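Local coordinates for S-M checkpoint control protein rad4 (Schizosaccharomyces pombe, PDB 4BU0) that is essential for DNA replication and acts as an adaptor in the checkpoint coupling S and M phases, its first two BRCT domains, described here, binding phosphorylated Crb2, at residues Thr140-Ala144 with Asn161-Trp167; Leu99-Phe103 with Tyr123-Gly129; Leu7-Ile12 with Trp74-Leu78; Ile48-Phe52 with Leu102-Arg106. One frame throughout, in Å; residues are numbered along the deposited sequence. Where two conformers were deposited one is given.

Interaction 1 (Thr140-Ala144 with Asn161-Trp167); sequences THLIA and NVVCVEW
The imidazole of His-141 lies almost flat against the indole of Trp-167, an offset stack beside the parallel beta-alpha-beta unit of strand 141-144, helix 150-157 and strand 161-163 in the second BRCT domain. The planes are 16° apart and the His-141 ring centre is 4.0 Å from that of the six-membered ring of Trp-167, whose CZ2 sits over the middle of the imidazole. The indole comes in from helix 166-174, its CG anti to the backbone N (chi1 165°), and its NE1 is held by the carbonyl of Leu-178. Over the other imidazole face lies the amide of Asn-161, ND2 3.5 Å from His-141 NE2, while the bond between Thr-140 OG1 and His-141 ND1 (2.7 Å) fixes the ring's rotation. Further along the same sheet face, Ile-143 CD1 meets the edge of the indole at CZ3, its CG1 touches Val-163 CG2, and its CG2 rests on Val-165. Leu-142 and Val-162 point to the other face, toward helix 150-157. Backbone bonds from Leu-142 N to Asn-161 O, Val-163 N to Leu-142 O and Ala-144 N to Val-163 O join the unit's two strands. A water donates to Ala-144 O and accepts from Val-165 N, 2.9 Å from each.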
loop_
_atom_site.group_PDB
_atom_site.type_symbol
_atom_site.label_atom_id
_atom_site.label_comp_id
_atom_site.label_asym_id
_atom_site.label_seq_id
_atom_site.Cartn_x
_atom_site.Cartn_y
_atom_site.Cartn_z
ATOM N N THR A 140 -2.656 7.658 -9.045
ATOM C CA THR A 140 -2.716 8.006 -7.634
ATOM C C THR A 140 -1.647 9.026 -7.257
ATOM O O THR A 140 -1.824 9.798 -6.300
ATOM C CB THR A 140 -2.599 6.753 -6.749
ATOM O OG1 THR A 140 -1.319 6.132 -6.917
ATOM C CG2 THR A 140 -3.727 5.733 -7.040
ATOM N N HIS A 141 -0.489 8.969 -7.956
ATOM C CA HIS A 141 0.620 9.866 -7.662
ATOM C C HIS A 141 1.306 10.280 -8.913
ATOM O O HIS A 141 1.688 9.420 -9.696
ATOM C CB HIS A 141 1.684 9.191 -6.758
ATOM C CG HIS A 141 1.149 8.731 -5.431
ATOM N ND1 HIS A 141 0.404 7.556 -5.318
ATOM C CD2 HIS A 141 1.220 9.330 -4.212
ATOM C CE1 HIS A 141 0.079 7.459 -4.022
ATOM N NE2 HIS A 141 0.549 8.507 -3.323
ATOM N N LEU A 142 1.489 11.588 -9.080
ATOM C CA LEU A 142 2.321 12.106 -10.148
ATOM C C LEU A 142 3.625 12.590 -9.518
ATOM O O LEU A 142 3.570 13.505 -8.707
ATOM C CB LEU A 142 1.597 13.276 -10.863
ATOM C CG LEU A 142 2.466 13.996 -11.902
ATOM C CD1 LEU A 142 2.791 13.102 -13.057
ATOM C CD2 LEU A 142 1.778 15.287 -12.387
ATOM N N ILE A 143 4.758 11.970 -9.859
ATOM C CA ILE A 143 6.051 12.436 -9.353
ATOM C C ILE A 143 6.547 13.462 -10.345
ATOM O O ILE A 143 6.733 13.131 -11.532
ATOM C CB ILE A 143 7.036 11.267 -9.188
ATOM C CG1 ILE A 143 6.493 10.217 -8.174
ATOM C CG2 ILE A 143 8.403 11.839 -8.742
ATOM C CD1 ILE A 143 7.348 8.943 -8.133
ATOM N N ALA A 144 6.763 14.693 -9.881
ATOM C CA ALA A 144 7.111 15.786 -10.772
ATOM C C ALA A 144 8.484 16.345 -10.477
ATOM O O ALA A 144 8.830 16.500 -9.309
ATOM C CB ALA A 144 6.075 16.898 -10.627
ATOM N N ASN A 161 -2.533 13.562 -6.446
ATOM C CA ASN A 161 -1.350 13.924 -5.663
ATOM C C ASN A 161 -0.171 14.237 -6.566
ATOM O O ASN A 161 0.135 13.423 -7.457
ATOM C CB ASN A 161 -0.946 12.748 -4.766
ATOM C CG ASN A 161 -1.961 12.299 -3.756
ATOM O OD1 ASN A 161 -2.751 13.112 -3.238
ATOM N ND2 ASN A 161 -1.954 10.997 -3.444
ATOM N N VAL A 162 0.495 15.380 -6.327
ATOM C CA VAL A 162 1.706 15.758 -7.040
ATOM C C VAL A 162 2.780 15.802 -5.996
ATOM O O VAL A 162 2.673 16.574 -5.041
ATOM C CB VAL A 162 1.579 17.093 -7.790
ATOM C CG1 VAL A 162 2.879 17.391 -8.547
ATOM C CG2 VAL A 162 0.383 17.050 -8.760
ATOM N N VAL A 163 3.776 14.924 -6.131
ATOM C CA VAL A 163 4.835 14.835 -5.130
ATOM C C VAL A 163 6.207 14.890 -5.774
ATOM O O VAL A 163 6.365 14.610 -6.971
ATOM C CB VAL A 163 4.698 13.500 -4.340
ATOM C CG1 VAL A 163 3.421 13.469 -3.503
ATOM C CG2 VAL A 163 4.762 12.255 -5.255
ATOM N N CYS A 164 7.213 15.239 -4.974
ATOM C CA CYS A 164 8.584 15.097 -5.447
ATOM C C CYS A 164 9.034 13.641 -5.233
ATOM O O CYS A 164 8.366 12.867 -4.520
ATOM C CB CYS A 164 9.531 16.074 -4.775
ATOM S SG CYS A 164 9.652 15.831 -3.007
ATOM N N VAL A 165 10.145 13.266 -5.875
ATOM C CA VAL A 165 10.574 11.880 -5.862
ATOM C C VAL A 165 10.917 11.375 -4.434
ATOM O O VAL A 165 10.905 10.175 -4.189
ATOM C CB VAL A 165 11.710 11.624 -6.876
ATOM C CG1 VAL A 165 13.008 12.316 -6.450
ATOM C CG2 VAL A 165 11.903 10.130 -7.140
ATOM N N GLU A 166 11.215 12.291 -3.500
ATOM C CA GLU A 166 11.507 11.898 -2.126
ATOM C C GLU A 166 10.337 11.127 -1.511
ATOM O O GLU A 166 10.544 10.275 -0.656
ATOM C CB GLU A 166 11.820 13.158 -1.321
ATOM C CG GLU A 166 12.418 12.905 0.060
ATOM C CD GLU A 166 13.755 12.182 0.151
ATOM O OE1 GLU A 166 14.444 12.003 -0.878
ATOM O OE2 GLU A 166 14.052 11.697 1.265
ATOM N N TRP A 167 9.108 11.357 -2.009
ATOM C CA TRP A 167 7.973 10.553 -1.550
ATOM C C TRP A 167 8.224 9.071 -1.799
ATOM O O TRP A 167 7.931 8.221 -0.958
ATOM C CB TRP A 167 6.686 10.983 -2.282
ATOM C CG TRP A 167 5.577 9.976 -2.128
ATOM C CD1 TRP A 167 4.740 9.833 -1.053
ATOM C CD2 TRP A 167 5.204 8.955 -3.068
ATOM N NE1 TRP A 167 3.903 8.754 -1.246
ATOM C CE2 TRP A 167 4.175 8.190 -2.473
ATOM C CE3 TRP A 167 5.655 8.613 -4.360
ATOM C CZ2 TRP A 167 3.602 7.085 -3.116
ATOM C CZ3 TRP A 167 5.082 7.526 -5.004
ATOM C CH2 TRP A 167 4.068 6.776 -4.383
HETATM O O HOH W 1 11.035 15.140 -7.958
#

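Interaction 2 (Leu99-Phe103 with Tyr123-Gly129); sequences LPTLF and YVLKHGG
Leu-102 meets the C-terminal end of helix 116-126 with both backbone and side chain. Its N donates to His-127 O at 2.9 Å, the N-H...O angle 156° and the donor tilted 20° from the carbonyl plane. With CG anti to its own carbonyl carbon (chi1 -57°), the side chain reaches past that oxygen, and CD1 comes 3.8 Å from Val-124 CA and also touches His-127 CB. Cut back to alanine, this position would probably leave Val-124 and His-127 CB without their apolar partner. Pro-100 CB packs against the same His-127 carbonyl, 3.6 Å from the oxygen. A water accepts from Thr-101 N and lies 3.1 Å from His-127 ND1, bridging the two segments. The His-127 carbonyl is presented by a Schellman motif: Gly-129 N bonds to Val-124 O and Gly-128 N to Leu-125 O. Gly-128, with positive phi, is its C-prime residue, and a CB there would clash with Pro-100 CB. On the other segment, the type I turn from Pro-100 to Phe-103 is closed by Phe-103 N and Pro-100 O. Farther out, helix 166-174 packs on Leu-102 through Trp-167 and Leu-168, and its Ile-172 touches His-127, while Leu-99 pairs by backbone with Ile-69 of the first BRCT domain.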
loop_
_atom_site.group_PDB
_atom_site.type_symbol
_atom_site.label_atom_id
_atom_site.label_comp_id
_atom_site.label_asym_id
_atom_site.label_seq_id
_atom_site.Cartn_x
_atom_site.Cartn_y
_atom_site.Cartn_z
ATOM N N LEU A 99 2.679 -6.809 2.679
ATOM C CA LEU A 99 2.074 -6.137 1.532
ATOM C C LEU A 99 3.150 -5.387 0.746
ATOM O O LEU A 99 4.000 -4.729 1.366
ATOM C CB LEU A 99 1.026 -5.140 2.008
ATOM C CG LEU A 99 0.095 -4.576 0.911
ATOM C CD1 LEU A 99 -0.917 -5.662 0.382
ATOM C CD2 LEU A 99 -0.680 -3.373 1.421
ATOM N N PRO A 100 3.141 -5.471 -0.607
ATOM C CA PRO A 100 4.108 -4.680 -1.394
ATOM C C PRO A 100 3.948 -3.208 -1.047
ATOM O O PRO A 100 2.820 -2.740 -0.894
ATOM C CB PRO A 100 3.693 -4.966 -2.840
ATOM C CG PRO A 100 3.078 -6.366 -2.764
ATOM C CD PRO A 100 2.267 -6.286 -1.482
ATOM N N THR A 101 5.058 -2.479 -0.915
ATOM C CA THR A 101 4.992 -1.100 -0.445
ATOM C C THR A 101 4.050 -0.253 -1.257
ATOM O O THR A 101 3.265 0.522 -0.686
ATOM C CB THR A 101 6.393 -0.484 -0.458
ATOM O OG1 THR A 101 7.192 -1.238 0.464
ATOM C CG2 THR A 101 6.389 0.989 -0.033
ATOM N N LEU A 102 4.114 -0.393 -2.606
ATOM C CA LEU A 102 3.316 0.438 -3.504
ATOM C C LEU A 102 2.056 -0.259 -4.038
ATOM O O LEU A 102 1.522 0.101 -5.094
ATOM C CB LEU A 102 4.209 0.936 -4.660
ATOM C CG LEU A 102 5.437 1.723 -4.183
ATOM C CD1 LEU A 102 6.273 2.169 -5.379
ATOM C CD2 LEU A 102 5.042 2.974 -3.345
ATOM N N PHE A 103 1.511 -1.211 -3.246
ATOM C CA PHE A 103 0.278 -1.886 -3.599
ATOM C C PHE A 103 -0.808 -0.834 -3.845
ATOM O O PHE A 103 -0.997 0.086 -3.022
ATOM C CB PHE A 103 -0.118 -2.845 -2.453
ATOM C CG PHE A 103 -1.307 -3.704 -2.761
ATOM C CD1 PHE A 103 -1.212 -4.752 -3.672
ATOM C CD2 PHE A 103 -2.532 -3.458 -2.163
ATOM C CE1 PHE A 103 -2.328 -5.551 -3.962
ATOM C CE2 PHE A 103 -3.639 -4.259 -2.444
ATOM C CZ PHE A 103 -3.527 -5.300 -3.339
ATOM N N TYR A 123 11.835 1.164 -9.966
ATOM C CA TYR A 123 11.541 1.014 -8.529
ATOM C C TYR A 123 10.050 0.902 -8.238
ATOM O O TYR A 123 9.657 0.169 -7.320
ATOM C CB TYR A 123 12.105 2.184 -7.728
ATOM C CG TYR A 123 13.546 2.001 -7.334
ATOM C CD1 TYR A 123 13.896 1.231 -6.227
ATOM C CD2 TYR A 123 14.564 2.629 -8.038
ATOM C CE1 TYR A 123 15.229 1.061 -5.855
ATOM C CE2 TYR A 123 15.902 2.469 -7.674
ATOM C CZ TYR A 123 16.229 1.684 -6.582
ATOM O OH TYR A 123 17.551 1.543 -6.219
ATOM N N VAL A 124 9.198 1.632 -8.995
ATOM C CA VAL A 124 7.760 1.522 -8.807
ATOM C C VAL A 124 7.322 0.093 -9.056
ATOM O O VAL A 124 6.564 -0.461 -8.274
ATOM C CB VAL A 124 7.030 2.506 -9.763
ATOM C CG1 VAL A 124 5.520 2.213 -9.841
ATOM C CG2 VAL A 124 7.287 3.952 -9.324
ATOM N N LEU A 125 7.831 -0.518 -10.154
ATOM C CA LEU A 125 7.431 -1.882 -10.496
ATOM C C LEU A 125 7.989 -2.895 -9.491
ATOM O O LEU A 125 7.258 -3.800 -9.081
ATOM C CB LEU A 125 7.909 -2.208 -11.918
ATOM C CG LEU A 125 7.280 -1.368 -13.034
ATOM C CD1 LEU A 125 7.950 -1.663 -14.355
ATOM C CD2 LEU A 125 5.801 -1.630 -13.163
ATOM N N LYS A 126 9.255 -2.697 -9.059
ATOM C CA LYS A 126 9.901 -3.595 -8.078
ATOM C C LYS A 126 9.125 -3.615 -6.756
ATOM O O LYS A 126 9.061 -4.645 -6.091
ATOM C CB LYS A 126 11.347 -3.106 -7.844
ATOM C CG LYS A 126 12.152 -3.870 -6.790
ATOM C CD LYS A 126 13.484 -3.185 -6.519
ATOM C CE LYS A 126 14.226 -3.813 -5.366
ATOM N NZ LYS A 126 15.434 -3.023 -5.004
ATOM N N HIS A 127 8.467 -2.493 -6.406
ATOM C CA HIS A 127 7.751 -2.413 -5.136
ATOM C C HIS A 127 6.235 -2.553 -5.276
ATOM O O HIS A 127 5.475 -2.182 -4.362
ATOM C CB HIS A 127 8.164 -1.123 -4.427
ATOM C CG HIS A 127 9.546 -1.262 -3.897
ATOM N ND1 HIS A 127 9.802 -1.999 -2.736
ATOM C CD2 HIS A 127 10.719 -0.878 -4.434
ATOM C CE1 HIS A 127 11.115 -1.987 -2.594
ATOM N NE2 HIS A 127 11.711 -1.333 -3.588
ATOM N N GLY A 128 5.805 -3.216 -6.344
ATOM C CA GLY A 128 4.420 -3.609 -6.512
ATOM C C GLY A 128 3.439 -2.581 -7.021
ATOM O O GLY A 128 2.238 -2.850 -7.020
ATOM N N GLY A 129 3.937 -1.418 -7.466
ATOM C CA GLY A 129 3.031 -0.420 -8.010
ATOM C C GLY A 129 2.779 -0.649 -9.489
ATOM O O GLY A 129 3.436 -1.493 -10.113
HETATM O O HOH W 2 7.611 -3.817 -1.625
#

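Interaction 3 (Leu7-Ile12 with Trp74-Leu78); sequences LKGFVI and WIPVL
Leu-7 wedges both delta methyls against Ile-75 and Leu-78 in the tightly packed part of this contact. Its CD1 lies 3.5 Å from Ile-75 CD1, and CD2 faces the next turn of helix 74-83, reaching tip to tip to Leu-78 CD2 at 3.7 Å. The Trp-74 indole, swung out with CG anti to the backbone N (chi1 175°), takes Ile-75 CD1 over one face. In one of its two conformers, Ile-12 adds its CD1, which meets Ile-75 CD1 tip to tip and touches Trp-74 CZ3. Shortening Leu-7 to an alanine is likely to open a gap between Ile-75 and Leu-78 and uncover the Phe-10 face on which CD2 now sits. Toward Phe-10 the contact thins: CD2 of its ring approaches the indole edge at Trp-74 CH2, 3.8 Å away, and a glycerol lies close to the Phe-10 side chain. Beyond it the type II turn from Leu-7 to Phe-10 carries Lys-8 and Gly-9 into solvent. The stack of Phe-10 on His-46 and the bond from Trp-74 NE1 to Leu-92 O hold the two rings. No hydrogen bond crosses between the segments, so within this first BRCT domain helix 74-83 is held against strand 11-15 and the turn before it here by shape and apolar burial.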
loop_
_atom_site.group_PDB
_atom_site.type_symbol
_atom_site.label_atom_id
_atom_site.label_comp_id
_atom_site.label_asym_id
_atom_site.label_seq_id
_atom_site.Cartn_x
_atom_site.Cartn_y
_atom_site.Cartn_z
ATOM N N LEU A 7 -0.871 -18.527 16.349
ATOM C CA LEU A 7 -0.983 -17.065 16.371
ATOM C C LEU A 7 -1.406 -16.516 17.726
ATOM O O LEU A 7 -1.847 -15.374 17.796
ATOM C CB LEU A 7 -1.922 -16.545 15.266
ATOM C CG LEU A 7 -1.461 -16.815 13.826
ATOM C CD1 LEU A 7 -2.359 -16.053 12.853
ATOM C CD2 LEU A 7 0.013 -16.380 13.592
ATOM N N LYS A 8 -1.214 -17.282 18.823
ATOM C CA LYS A 8 -1.465 -16.724 20.154
ATOM C C LYS A 8 -0.618 -15.444 20.347
ATOM O O LYS A 8 0.556 -15.431 19.962
ATOM C CB LYS A 8 -1.101 -17.760 21.229
ATOM C CG LYS A 8 -1.366 -17.249 22.654
ATOM C CD LYS A 8 -1.244 -18.375 23.683
ATOM C CE LYS A 8 -1.649 -17.891 25.059
ATOM N NZ LYS A 8 -1.492 -18.950 26.097
ATOM N N GLY A 9 -1.259 -14.382 20.818
ATOM C CA GLY A 9 -0.564 -13.119 21.018
ATOM C C GLY A 9 -0.655 -12.172 19.837
ATOM O O GLY A 9 -0.350 -10.977 19.978
ATOM N N PHE A 10 -1.055 -12.689 18.650
ATOM C CA PHE A 10 -1.250 -11.799 17.501
ATOM C C PHE A 10 -2.593 -11.115 17.609
ATOM O O PHE A 10 -3.558 -11.723 18.088
ATOM C CB PHE A 10 -1.205 -12.588 16.178
ATOM C CG PHE A 10 0.146 -13.006 15.685
ATOM C CD1 PHE A 10 0.934 -13.886 16.424
ATOM C CD2 PHE A 10 0.593 -12.607 14.430
ATOM C CE1 PHE A 10 2.185 -14.290 15.947
ATOM C CE2 PHE A 10 1.839 -13.031 13.941
ATOM C CZ PHE A 10 2.631 -13.854 14.707
ATOM N N VAL A 11 -2.684 -9.854 17.133
ATOM C CA VAL A 11 -3.921 -9.077 17.163
ATOM C C VAL A 11 -4.055 -8.527 15.758
ATOM O O VAL A 11 -3.273 -7.661 15.355
ATOM C CB VAL A 11 -3.945 -7.994 18.265
ATOM C CG1 VAL A 11 -5.283 -7.261 18.258
ATOM C CG2 VAL A 11 -3.682 -8.615 19.644
ATOM N N ILE A 12 -5.004 -9.088 15.008
ATOM C CA ILE A 12 -5.143 -8.750 13.592
ATOM C C ILE A 12 -6.316 -7.830 13.332
ATOM O O ILE A 12 -7.366 -7.950 13.938
ATOM C CB ILE A 12 -5.263 -10.090 12.830
ATOM C CG1 ILE A 12 -3.897 -10.841 12.903
ATOM C CG2 ILE A 12 -5.775 -9.914 11.370
ATOM C CD1 ILE A 12 -3.959 -12.307 12.605
ATOM N N TRP A 74 -1.957 -13.645 3.400
ATOM C CA TRP A 74 -1.204 -14.186 4.521
ATOM C C TRP A 74 -1.952 -15.223 5.355
ATOM O O TRP A 74 -1.496 -16.361 5.481
ATOM C CB TRP A 74 -0.693 -13.047 5.418
ATOM C CG TRP A 74 -0.011 -13.533 6.656
ATOM C CD1 TRP A 74 0.952 -14.506 6.743
ATOM C CD2 TRP A 74 -0.294 -13.117 7.995
ATOM N NE1 TRP A 74 1.294 -14.716 8.071
ATOM C CE2 TRP A 74 0.551 -13.867 8.854
ATOM C CE3 TRP A 74 -1.149 -12.146 8.553
ATOM C CZ2 TRP A 74 0.521 -13.714 10.250
ATOM C CZ3 TRP A 74 -1.142 -11.969 9.937
ATOM C CH2 TRP A 74 -0.321 -12.759 10.761
ATOM N N ILE A 75 -3.093 -14.843 5.915
ATOM C CA ILE A 75 -3.801 -15.754 6.815
ATOM C C ILE A 75 -4.298 -17.012 6.071
ATOM O O ILE A 75 -4.043 -18.115 6.554
ATOM C CB ILE A 75 -4.921 -15.034 7.574
ATOM C CG1 ILE A 75 -4.341 -14.055 8.654
ATOM C CG2 ILE A 75 -5.918 -16.047 8.182
ATOM C CD1 ILE A 75 -3.530 -14.755 9.813
ATOM N N PRO A 76 -4.933 -16.913 4.886
ATOM C CA PRO A 76 -5.323 -18.150 4.202
ATOM C C PRO A 76 -4.145 -19.072 3.896
ATOM O O PRO A 76 -4.284 -20.288 4.045
ATOM C CB PRO A 76 -5.970 -17.624 2.915
ATOM C CG PRO A 76 -6.568 -16.306 3.332
ATOM C CD PRO A 76 -5.451 -15.723 4.188
ATOM N N VAL A 77 -2.956 -18.521 3.513
ATOM C CA VAL A 77 -1.819 -19.372 3.204
ATOM C C VAL A 77 -1.276 -20.037 4.497
ATOM O O VAL A 77 -0.980 -21.246 4.516
ATOM C CB VAL A 77 -0.712 -18.606 2.430
ATOM C CG1 VAL A 77 0.562 -19.436 2.305
ATOM C CG2 VAL A 77 -1.215 -18.202 1.035
ATOM N N LEU A 78 -1.137 -19.260 5.583
ATOM C CA LEU A 78 -0.640 -19.849 6.822
ATOM C C LEU A 78 -1.629 -20.898 7.368
ATOM O O LEU A 78 -1.215 -21.999 7.776
ATOM C CB LEU A 78 -0.448 -18.724 7.852
ATOM C CG LEU A 78 -0.102 -19.177 9.262
ATOM C CD1 LEU A 78 1.297 -19.881 9.283
ATOM C CD2 LEU A 78 -0.092 -17.965 10.200
#

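Interaction 4 (Ile48-Phe52 with Leu102-Arg106); sequences IAGDF and LFKCR
Ring edges meeting carbonyl oxygens are the first kind of contact between Phe-52 and the 102-106 turn. Phe-52 CG sits between the backbone N and the carbonyl carbon (chi1 62°), which turns the ring edge to the peptides: CD2 is 3.5 Å from Phe-103 O and CE2 3.6 Å from Lys-104 O, both oxygens near the ring plane. Phe-103 answers in the other direction, its CE2 edge 3.5 Å from Gly-50 O. Sulfur adds a second kind of contact, as Cys-105 SG lies oblique to the Phe-52 ring, 4.3 Å from its centroid and 29° off the normal; Val-177 packs against both residues. The water-mediated link runs through Lys-104, whose chain, bent at chi2 and chi4, passes CE 3.6 Å from Gly-50 O; a water donates to that oxygen while accepting from Lys-104 NZ. In the conformer given, Asp-51 OD1 approaches the aliphatic part of the lysine, 3.8 Å from Lys-104 CB, and the opposite charges do not pair directly. Together these contacts form part of the interface in this tandem BRCT module, joining the loop after strand 46-49 of the first domain to the approach to strand 106-110 of the second.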
loop_
_atom_site.group_PDB
_atom_site.type_symbol
_atom_site.label_atom_id
_atom_site.label_comp_id
_atom_site.label_asym_id
_atom_site.label_seq_id
_atom_site.Cartn_x
_atom_site.Cartn_y
_atom_site.Cartn_z
ATOM N N ILE A 48 -3.963 -6.147 7.975
ATOM C CA ILE A 48 -4.111 -6.747 6.650
ATOM C C ILE A 48 -4.780 -5.670 5.803
ATOM O O ILE A 48 -5.878 -5.232 6.127
ATOM C CB ILE A 48 -4.920 -8.062 6.755
ATOM C CG1 ILE A 48 -4.102 -9.102 7.605
ATOM C CG2 ILE A 48 -5.227 -8.601 5.326
ATOM C CD1 ILE A 48 -4.946 -10.308 7.994
ATOM N N ALA A 49 -4.093 -5.200 4.756
ATOM C CA ALA A 49 -4.595 -4.056 3.990
ATOM C C ALA A 49 -4.861 -4.358 2.528
ATOM O O ALA A 49 -4.049 -5.030 1.881
ATOM C CB ALA A 49 -3.567 -2.941 4.071
ATOM N N GLY A 50 -5.961 -3.792 2.012
ATOM C CA GLY A 50 -6.340 -3.934 0.610
ATOM C C GLY A 50 -6.189 -2.652 -0.178
ATOM O O GLY A 50 -6.503 -2.624 -1.374
ATOM N N ASP A 51 -5.707 -1.582 0.499
ATOM C CA ASP A 51 -5.518 -0.235 -0.052
ATOM C C ASP A 51 -4.669 0.569 0.903
ATOM O O ASP A 51 -4.609 0.232 2.088
ATOM C CB ASP A 51 -6.888 0.455 -0.248
ATOM C CG ASP A 51 -6.889 1.662 -1.174
ATOM O OD1 ASP A 51 -5.886 1.860 -1.899
ATOM O OD2 ASP A 51 -7.929 2.350 -1.246
ATOM N N PHE A 52 -4.041 1.638 0.423
ATOM C CA PHE A 52 -3.258 2.536 1.260
ATOM C C PHE A 52 -4.072 3.771 1.643
ATOM O O PHE A 52 -3.690 4.466 2.583
ATOM C CB PHE A 52 -1.971 2.985 0.522
ATOM C CG PHE A 52 -2.265 3.766 -0.742
ATOM C CD1 PHE A 52 -2.449 5.136 -0.700
ATOM C CD2 PHE A 52 -2.377 3.123 -1.965
ATOM C CE1 PHE A 52 -2.791 5.851 -1.863
ATOM C CE2 PHE A 52 -2.697 3.835 -3.123
ATOM C CZ PHE A 52 -2.898 5.193 -3.063
ATOM N N LEU A 102 4.114 -0.393 -2.606
ATOM C CA LEU A 102 3.316 0.438 -3.504
ATOM C C LEU A 102 2.056 -0.259 -4.038
ATOM O O LEU A 102 1.522 0.101 -5.094
ATOM C CB LEU A 102 4.209 0.936 -4.660
ATOM C CG LEU A 102 5.437 1.723 -4.183
ATOM C CD1 LEU A 102 6.273 2.169 -5.379
ATOM C CD2 LEU A 102 5.042 2.974 -3.345
ATOM N N PHE A 103 1.511 -1.211 -3.246
ATOM C CA PHE A 103 0.278 -1.886 -3.599
ATOM C C PHE A 103 -0.808 -0.834 -3.845
ATOM O O PHE A 103 -0.997 0.086 -3.022
ATOM C CB PHE A 103 -0.118 -2.845 -2.453
ATOM C CG PHE A 103 -1.307 -3.704 -2.761
ATOM C CD1 PHE A 103 -1.212 -4.752 -3.672
ATOM C CD2 PHE A 103 -2.532 -3.458 -2.163
ATOM C CE1 PHE A 103 -2.328 -5.551 -3.962
ATOM C CE2 PHE A 103 -3.639 -4.259 -2.444
ATOM C CZ PHE A 103 -3.527 -5.300 -3.339
ATOM N N LYS A 104 -1.486 -0.967 -4.990
ATOM C CA LYS A 104 -2.586 -0.103 -5.436
ATOM C C LYS A 104 -2.128 1.295 -5.862
ATOM O O LYS A 104 -2.987 2.109 -6.246
ATOM C CB LYS A 104 -3.731 0.025 -4.417
ATOM C CG LYS A 104 -4.534 -1.273 -4.253
ATOM C CD LYS A 104 -5.490 -1.540 -5.390
ATOM C CE LYS A 104 -6.578 -2.508 -4.983
ATOM N NZ LYS A 104 -6.115 -3.920 -5.032
ATOM N N CYS A 105 -0.816 1.570 -5.848
ATOM C CA CYS A 105 -0.355 2.860 -6.378
ATOM C C CYS A 105 -0.305 2.761 -7.887
ATOM O O CYS A 105 0.094 1.729 -8.430
ATOM C CB CYS A 105 1.016 3.249 -5.835
ATOM S SG CYS A 105 1.025 3.636 -4.077
ATOM N N ARG A 106 -0.634 3.876 -8.553
ATOM C CA ARG A 106 -0.576 4.013 -10.016
ATOM C C ARG A 106 0.197 5.287 -10.201
ATOM O O ARG A 106 -0.318 6.363 -9.887
ATOM C CB ARG A 106 -1.978 4.072 -10.627
ATOM C CG ARG A 106 -2.760 2.786 -10.362
ATOM C CD ARG A 106 -4.141 2.794 -11.027
ATOM N NE ARG A 106 -4.028 2.545 -12.465
ATOM C CZ ARG A 106 -3.938 1.339 -13.020
ATOM N NH1 ARG A 106 -3.967 0.244 -12.263
ATOM N NH2 ARG A 106 -3.811 1.216 -14.334
HETATM O O HOH W 3 -7.414 -4.999 -2.528
#

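From the N terminus, interaction 3 opens at 7-12 and closes at 74-78, bringing helix 74-83 onto the first BRCT sheet. Interaction 4 opens inside that loop, at 48-52, but closes beyond it at 102-106, so the two cross; Ile-48 CD1 touches Ile-12, Trp-74 and Ile-75. Interaction 2 opens from the same linker residues on which interaction 4 closes, sharing Leu-102 and Phe-103, and closes at 123-129, tying the interdomain linker to helix 116-126. Interaction 1 follows in series, wholly within the second domain, yet touches both neighbours: Trp-167 packs on Leu-102, and Thr-140 N probably bonds to Arg-106 O. Interactions 1 and 3 lie about 34 Å apart between centres, with interaction 4 bridging the domains.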